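Local coordinates for structural protein ORF131 (Acidianus two-tailed virus, PDB 3FAJ) that is a structural protein of the virion of an archaeal virus and probably binds DNA, though its exact role there is not established, at residues V36-L39 with D40-E43; S124-T127 with Q128-I132; A61-R65 with A66-R70. One frame throughout, in Å; residues are numbered along the deposited sequence. Where two conformers were deposited one is given.

Contact 1. Residues V36-L39 with D40-E43; sequences VKIL and DMFE
Asp40, the first residue of 40-43, meets Val36 one helical turn back through backbone and side chain alike. Its N donates to Val36 O at 2.8 Å with an N-H...O angle of 160°, and the two side chains lie side by side and point the same way, Asp40 OD2 coming 4.0 Å from Val36 CG1. The carboxylate suits this outer position because OD1 forms a salt bridge with Lys119, while Val36 rests on Leu122 and Ala123 of the same helix, 113-123. Met41 N bonds Lys37 O. Its chain then bends at the thioether (chi3 -61°), which folds the methyl back over the helix, placing CE 3.5 Å from Ile38 CA and 4.0 Å from Ile38 CG1. An unbranched, flexible methionine can cover its neighbour in this way, at the edge of a cluster that includes Leu47. Phe42 N binds Ile38 O at 2.9 Å. With CG anti to its own N (chi1 161°), the ring swings off the turn toward Val52, Val109 and Ile101, and Leu39 O lies in the ring plane at its edge, 3.9 Å from CD2. Glu43 N donates to Leu39 O at 2.9 Å, and Glu43 CG packs against that same oxygen at 3.2 Å; OE2 is hydrogen-bonded to Tyr115 OH. The chemistry is that of an amphipathic helix end: Ile38, Leu39 and Phe42 are buried among neighbouring helices and loops, while Asp40 and Glu43 add polar ties to helix 113-123, where the lysine probably helps keep Asp40 ionised.

Contact 2. Residues S124-T127 with Q128-I132; sequences SPAT and QVRNI
Thr127 OG1 has two partners: it is hydrogen-bonded to Phe121 O, in the last turn of the preceding helix, and it receives a weak bond from Arg130 NH2 at 3.3 Å, bent to 129° at the hydrogen. Threonine suits this buried place because its hydroxyl meets polar groups, and the side chain also packs on Ala32. Arg130 starts with CG anti to its N (chi1 -167°) and bends at chi3 (62°), which carries the guanidinium back along the helix; one of its faces then lies over Thr127 CA, with CZ 3.9 Å from that atom. NH1 stands obliquely to Ala126 O at 3.5 Å. The long arginine thus spans a turn, its CB close to Ala126 O and its charged end arriving beside Ala126 and Thr127. The backbone bonds repeat from residue to residue: Gln128 N to Ser124 O, Val129 N to Pro125 O at 2.8 Å, Arg130 N to Ala126 O and Asn131 N to Thr127 O. Val129 CG2 presses to 3.1 Å from Pro125 O. Gln128 extends its chain past Ser124, with CG 3.5 Å from Ser124 O, and its NE2 bonds Leu122 O. Proline at 125 belongs in a first turn, where the missing N-H costs no helical bond. Ser124 OG accepts weakly from Thr127 N and also bonds Phe121 O; this OG therefore joins the end of helix 113-123 to the start of 125-132. This is a serine N-cap followed by proline at N1, here placed right at the junction where helix 113-123 ends and the last modelled helix, 125-132, begins.

Contact 3. Residues A61-R65 with A66-R70; sequences ANARR and AGDER
A Schellman motif ends helix 51-66, and Ala63, Arg64 and Asn62 supply the carbonyls that meet the chain as it turns out. Ala66 N still makes a regular helical bond to Asn62 O at 3.0 Å. Beyond it Asp68 N reaches back to Ala63 O at 2.9 Å, five residues away. Gly67 N donates to Arg64 O at 3.1 Å, approaching from above the carbonyl plane, and these two bonds lead back into the last turn as the motif requires. Gly67 takes positive phi (79°), a conformation in which a side chain would be jammed against the preceding carbonyl oxygen, so glycine belongs here. Glycine at C' lets the chain leave helix 51-66, and Asp68, the centre of an inverse gamma turn, leads it into helix 69-86. The two alanines pack closely against the turn. Ala63 CB lies 4.0 Å from Asp68 CB and 3.7 Å from Asp68 O, while Ala66 CB is 3.5 Å from Asn62 O; Tyr31 touches Asn62, Ala66 and Asp68 from helix 31-43. With CG beside its own N (chi1 -55°), Asp68 brings OD2 to 3.9 Å from Ala63 CA, and OD1 makes a long, weak ion pair with Arg134. Arg65, bent at chi3, sets one guanidinium face over Ala61 O and donates from NH2 to Asn62 OD1 at 2.8 Å.

How the contacts relate
From the N terminus the chain first meets contact 1, inside the last two turns of helix 31-43, then contact 3 at the junction of helices 51-66 and 69-86, and finally contact 2 at the junction of helices 113-123 and 125-132. The three follow in series, none nested in or crossing another. Contact 1 closes helical turns, whereas contacts 2 and 3 lie at helix-to-helix joints. Contacts 1 and 3 sit on opposite sides of the chain's centre, their centres about 19 Å apart. Contacts 2 and 3 touch where Arg130 lies against Arg70, bringing the last modelled helix, 125-132, up to the start of helix 69-86.

Contact 1. Residues V36-L39 with D40-E43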
loop_
_atom_site.group_PDB
_atom_site.type_symbol
_atom_site.label_atom_id
_atom_site.label_comp_id
_atom_site.label_asym_id
_atom_site.label_seq_id
_atom_site.Cartn_x
_atom_site.Cartn_y
_atom_site.Cartn_z
ATOM N N VAL A 36 -2.955 4.577 -1.696
ATOM C CA VAL A 36 -4.289 4.344 -1.082
ATOM C C VAL A 36 -5.283 3.818 -2.141
ATOM O O VAL A 36 -6.096 2.917 -1.865
ATOM C CB VAL A 36 -4.815 5.611 -0.405
ATOM C CG1 VAL A 36 -6.288 5.464 -0.019
ATOM C CG2 VAL A 36 -3.972 5.937 0.825
ATOM N N LYS A 37 -5.187 4.331 -3.365
ATOM C CA LYS A 37 -6.057 3.834 -4.438
ATOM C C LYS A 37 -5.795 2.349 -4.692
ATOM O O LYS A 37 -6.746 1.568 -4.831
ATOM C CB LYS A 37 -5.886 4.657 -5.712
ATOM C CG LYS A 37 -6.560 6.006 -5.612
ATOM C CD LYS A 37 -6.213 6.860 -6.789
ATOM C CE LYS A 37 -6.755 8.248 -6.566
ATOM N NZ LYS A 37 -6.093 9.185 -7.486
ATOM N N ILE A 38 -4.524 1.961 -4.742
ATOM C CA ILE A 38 -4.125 0.556 -4.924
ATOM C C ILE A 38 -4.660 -0.271 -3.747
ATOM O O ILE A 38 -5.242 -1.352 -3.940
ATOM C CB ILE A 38 -2.587 0.391 -5.072
ATOM C CG1 ILE A 38 -2.094 0.993 -6.395
ATOM C CG2 ILE A 38 -2.159 -1.108 -4.949
ATOM C CD1 ILE A 38 -0.583 1.359 -6.400
ATOM N N LEU A 39 -4.488 0.256 -2.541
ATOM C CA LEU A 39 -4.971 -0.457 -1.332
ATOM C C LEU A 39 -6.500 -0.666 -1.356
ATOM O O LEU A 39 -6.994 -1.745 -0.978
ATOM C CB LEU A 39 -4.531 0.248 -0.054
ATOM C CG LEU A 39 -3.007 0.217 0.148
ATOM C CD1 LEU A 39 -2.670 1.086 1.358
ATOM C CD2 LEU A 39 -2.484 -1.231 0.318
ATOM N N ASP A 40 -7.242 0.341 -1.794
ATOM C CA ASP A 40 -8.699 0.195 -1.930
ATOM C C ASP A 40 -9.071 -0.911 -2.930
ATOM O O ASP A 40 -10.023 -1.676 -2.715
ATOM C CB ASP A 40 -9.335 1.532 -2.332
ATOM C CG ASP A 40 -9.362 2.544 -1.193
ATOM O OD1 ASP A 40 -9.166 2.166 -0.012
ATOM O OD2 ASP A 40 -9.598 3.735 -1.496
ATOM N N MET A 41 -8.339 -0.984 -4.044
ATOM C CA MET A 41 -8.567 -2.044 -5.059
ATOM C C MET A 41 -8.209 -3.424 -4.493
ATOM O O MET A 41 -8.904 -4.422 -4.758
ATOM C CB MET A 41 -7.737 -1.751 -6.299
ATOM C CG MET A 41 -8.181 -0.496 -7.021
ATOM S SD MET A 41 -7.211 -0.291 -8.527
ATOM C CE MET A 41 -5.565 -0.130 -7.996
ATOM N N PHE A 42 -7.129 -3.480 -3.721
ATOM C CA PHE A 42 -6.714 -4.705 -3.030
ATOM C C PHE A 42 -7.855 -5.203 -2.134
ATOM O O PHE A 42 -8.237 -6.385 -2.184
ATOM C CB PHE A 42 -5.442 -4.418 -2.208
ATOM C CG PHE A 42 -5.177 -5.416 -1.118
ATOM C CD1 PHE A 42 -4.757 -6.717 -1.425
ATOM C CD2 PHE A 42 -5.340 -5.047 0.223
ATOM C CE1 PHE A 42 -4.504 -7.656 -0.395
ATOM C CE2 PHE A 42 -5.068 -5.967 1.249
ATOM C CZ PHE A 42 -4.654 -7.269 0.937
ATOM N N GLU A 43 -8.420 -4.293 -1.345
ATOM C CA GLU A 43 -9.464 -4.682 -0.377
ATOM C C GLU A 43 -10.753 -5.087 -1.058
ATOM O O GLU A 43 -11.536 -5.879 -0.502
ATOM C CB GLU A 43 -9.752 -3.540 0.573
ATOM C CG GLU A 43 -8.548 -3.212 1.458
ATOM C CD GLU A 43 -8.834 -2.076 2.407
ATOM O OE1 GLU A 43 -10.029 -1.776 2.644
ATOM O OE2 GLU A 43 -7.887 -1.490 2.933
#

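Contact 2. Residues S124-T127 with Q128-I132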
loop_
_atom_site.group_PDB
_atom_site.type_symbol
_atom_site.label_atom_id
_atom_site.label_comp_id
_atom_site.label_asym_id
_atom_site.label_seq_id
_atom_site.Cartn_x
_atom_site.Cartn_y
_atom_site.Cartn_z
ATOM N N SER A 124 -3.877 10.432 4.900
ATOM C CA SER A 124 -4.037 11.662 5.681
ATOM C C SER A 124 -3.657 12.897 4.867
ATOM O O SER A 124 -2.726 12.824 4.070
ATOM C CB SER A 124 -3.190 11.625 6.964
ATOM O OG SER A 124 -1.814 11.779 6.666
ATOM N N PRO A 125 -4.392 14.013 5.059
ATOM C CA PRO A 125 -4.057 15.273 4.378
ATOM C C PRO A 125 -2.590 15.650 4.490
ATOM O O PRO A 125 -1.965 16.000 3.474
ATOM C CB PRO A 125 -4.940 16.301 5.096
ATOM C CG PRO A 125 -6.121 15.540 5.495
ATOM C CD PRO A 125 -5.610 14.158 5.877
ATOM N N ALA A 126 -2.041 15.585 5.701
ATOM C CA ALA A 126 -0.663 16.005 5.961
ATOM C C ALA A 126 0.328 15.264 5.072
ATOM O O ALA A 126 1.245 15.864 4.511
ATOM C CB ALA A 126 -0.308 15.790 7.435
ATOM N N THR A 127 0.152 13.951 4.965
ATOM C CA THR A 127 1.031 13.129 4.146
ATOM C C THR A 127 0.865 13.464 2.661
ATOM O O THR A 127 1.853 13.655 1.952
ATOM C CB THR A 127 0.780 11.641 4.413
ATOM O OG1 THR A 127 1.050 11.382 5.796
ATOM C CG2 THR A 127 1.692 10.765 3.544
ATOM N N GLN A 128 -0.380 13.547 2.200
ATOM C CA GLN A 128 -0.612 13.836 0.775
ATOM C C GLN A 128 -0.082 15.201 0.364
ATOM O O GLN A 128 0.563 15.345 -0.674
ATOM C CB GLN A 128 -2.070 13.624 0.406
ATOM C CG GLN A 128 -2.462 12.154 0.679
ATOM C CD GLN A 128 -3.729 11.735 -0.009
ATOM O OE1 GLN A 128 -4.270 12.465 -0.820
ATOM N NE2 GLN A 128 -4.187 10.522 0.288
ATOM N N VAL A 129 -0.348 16.210 1.192
ATOM C CA VAL A 129 0.195 17.558 0.956
ATOM C C VAL A 129 1.713 17.509 0.911
ATOM O O VAL A 129 2.333 18.098 0.026
ATOM C CB VAL A 129 -0.279 18.523 2.053
ATOM C CG1 VAL A 129 0.466 19.875 1.979
ATOM C CG2 VAL A 129 -1.779 18.706 1.943
ATOM N N ARG A 130 2.308 16.804 1.868
ATOM C CA ARG A 130 3.758 16.674 1.933
ATOM C C ARG A 130 4.312 16.072 0.646
ATOM O O ARG A 130 5.383 16.459 0.180
ATOM C CB ARG A 130 4.167 15.817 3.133
ATOM C CG ARG A 130 5.647 15.888 3.471
ATOM C CD ARG A 130 5.916 15.380 4.878
ATOM N NE ARG A 130 5.542 13.977 5.035
ATOM C CZ ARG A 130 4.537 13.554 5.796
ATOM N NH1 ARG A 130 3.804 14.424 6.475
ATOM N NH2 ARG A 130 4.268 12.258 5.879
ATOM N N ASN A 131 3.575 15.124 0.077
ATOM C CA ASN A 131 3.988 14.471 -1.160
ATOM C C ASN A 131 3.853 15.393 -2.367
ATOM O O ASN A 131 4.722 15.422 -3.238
ATOM C CB ASN A 131 3.182 13.190 -1.383
ATOM C CG ASN A 131 3.672 12.037 -0.530
ATOM O OD1 ASN A 131 4.756 12.095 0.049
ATOM N ND2 ASN A 131 2.874 10.979 -0.451
ATOM N N ILE A 132 2.758 16.145 -2.411
ATOM C CA ILE A 132 2.508 17.078 -3.515
ATOM C C ILE A 132 3.530 18.218 -3.468
ATOM O O ILE A 132 4.101 18.590 -4.508
ATOM C CB ILE A 132 1.050 17.591 -3.508
ATOM C CG1 ILE A 132 0.094 16.423 -3.779
ATOM C CG2 ILE A 132 0.847 18.727 -4.555
ATOM C CD1 ILE A 132 -1.348 16.651 -3.374
#

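Contact 3. Residues A61-R65 with A66-R70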
loop_
_atom_site.group_PDB
_atom_site.type_symbol
_atom_site.label_atom_id
_atom_site.label_comp_id
_atom_site.label_asym_id
_atom_site.label_seq_id
_atom_site.Cartn_x
_atom_site.Cartn_y
_atom_site.Cartn_z
ATOM N N ALA A 61 8.929 3.229 -4.679
ATOM C CA ALA A 61 10.103 3.723 -5.400
ATOM C C ALA A 61 9.922 5.185 -5.783
ATOM O O ALA A 61 10.871 5.959 -5.708
ATOM C CB ALA A 61 10.376 2.876 -6.650
ATOM N N ASN A 62 8.713 5.551 -6.217
ATOM C CA ASN A 62 8.425 6.951 -6.574
ATOM C C ASN A 62 8.660 7.854 -5.345
ATOM O O ASN A 62 9.303 8.915 -5.448
ATOM C CB ASN A 62 6.965 7.109 -7.000
ATOM C CG ASN A 62 6.669 6.549 -8.380
ATOM O OD1 ASN A 62 7.539 6.460 -9.247
ATOM N ND2 ASN A 62 5.404 6.197 -8.596
ATOM N N ALA A 63 8.129 7.417 -4.203
ATOM C CA ALA A 63 8.300 8.114 -2.918
ATOM C C ALA A 63 9.782 8.247 -2.552
ATOM O O ALA A 63 10.224 9.325 -2.190
ATOM C CB ALA A 63 7.498 7.394 -1.792
ATOM N N ARG A 64 10.546 7.156 -2.677
ATOM C CA ARG A 64 11.976 7.183 -2.413
ATOM C C ARG A 64 12.679 8.234 -3.295
ATOM O O ARG A 64 13.441 9.074 -2.800
ATOM C CB ARG A 64 12.558 5.782 -2.627
ATOM C CG ARG A 64 13.977 5.595 -2.118
ATOM C CD ARG A 64 14.450 4.163 -2.335
ATOM N NE ARG A 64 14.318 3.728 -3.728
ATOM C CZ ARG A 64 15.130 4.095 -4.721
ATOM N NH1 ARG A 64 16.155 4.918 -4.505
ATOM N NH2 ARG A 64 14.914 3.634 -5.946
ATOM N N ARG A 65 12.392 8.203 -4.588
ATOM C CA ARG A 65 13.035 9.115 -5.543
ATOM C C ARG A 65 12.739 10.579 -5.214
ATOM O O ARG A 65 13.598 11.439 -5.380
ATOM C CB ARG A 65 12.604 8.775 -6.962
ATOM C CG ARG A 65 13.265 7.490 -7.500
ATOM C CD ARG A 65 12.998 7.286 -8.979
ATOM N NE ARG A 65 11.634 6.831 -9.253
ATOM C CZ ARG A 65 11.273 5.555 -9.350
ATOM N NH1 ARG A 65 12.168 4.578 -9.186
ATOM N NH2 ARG A 65 10.012 5.252 -9.611
ATOM N N ALA A 66 11.520 10.837 -4.747
ATOM C CA ALA A 66 11.052 12.178 -4.372
ATOM C C ALA A 66 11.505 12.631 -2.966
ATOM O O ALA A 66 11.426 13.822 -2.629
ATOM C CB ALA A 66 9.541 12.232 -4.481
ATOM N N GLY A 67 12.010 11.697 -2.165
ATOM C CA GLY A 67 12.357 11.998 -0.775
ATOM C C GLY A 67 11.199 12.042 0.201
ATOM O O GLY A 67 11.319 12.652 1.282
ATOM N N ASP A 68 10.075 11.414 -0.174
ATOM C CA ASP A 68 8.911 11.253 0.720
ATOM C C ASP A 68 9.189 10.033 1.605
ATOM O O ASP A 68 8.640 8.939 1.383
ATOM C CB ASP A 68 7.618 10.997 -0.075
ATOM C CG ASP A 68 7.323 12.069 -1.128
ATOM O OD1 ASP A 68 7.447 13.277 -0.816
ATOM O OD2 ASP A 68 6.922 11.698 -2.260
ATOM N N GLU A 69 10.090 10.216 2.571
ATOM C CA GLU A 69 10.693 9.087 3.285
ATOM C C GLU A 69 9.652 8.324 4.100
ATOM O O GLU A 69 9.675 7.096 4.130
ATOM C CB GLU A 69 11.826 9.578 4.208
ATOM C CG GLU A 69 12.584 8.444 4.906
ATOM C CD GLU A 69 13.785 8.899 5.707
ATOM O OE1 GLU A 69 14.204 10.088 5.595
ATOM O OE2 GLU A 69 14.349 8.047 6.427
ATOM N N ARG A 70 8.759 9.043 4.777
ATOM C CA ARG A 70 7.761 8.401 5.646
ATOM C C ARG A 70 6.736 7.626 4.816
ATOM O O ARG A 70 6.290 6.526 5.207
ATOM C CB ARG A 70 7.077 9.433 6.547
ATOM C CG ARG A 70 8.030 10.149 7.496
ATOM C CD ARG A 70 7.246 10.980 8.503
ATOM N NE ARG A 70 8.096 11.714 9.445
ATOM C CZ ARG A 70 8.733 11.169 10.478
ATOM N NH1 ARG A 70 8.650 9.857 10.696
ATOM N NH2 ARG A 70 9.461 11.933 11.291
#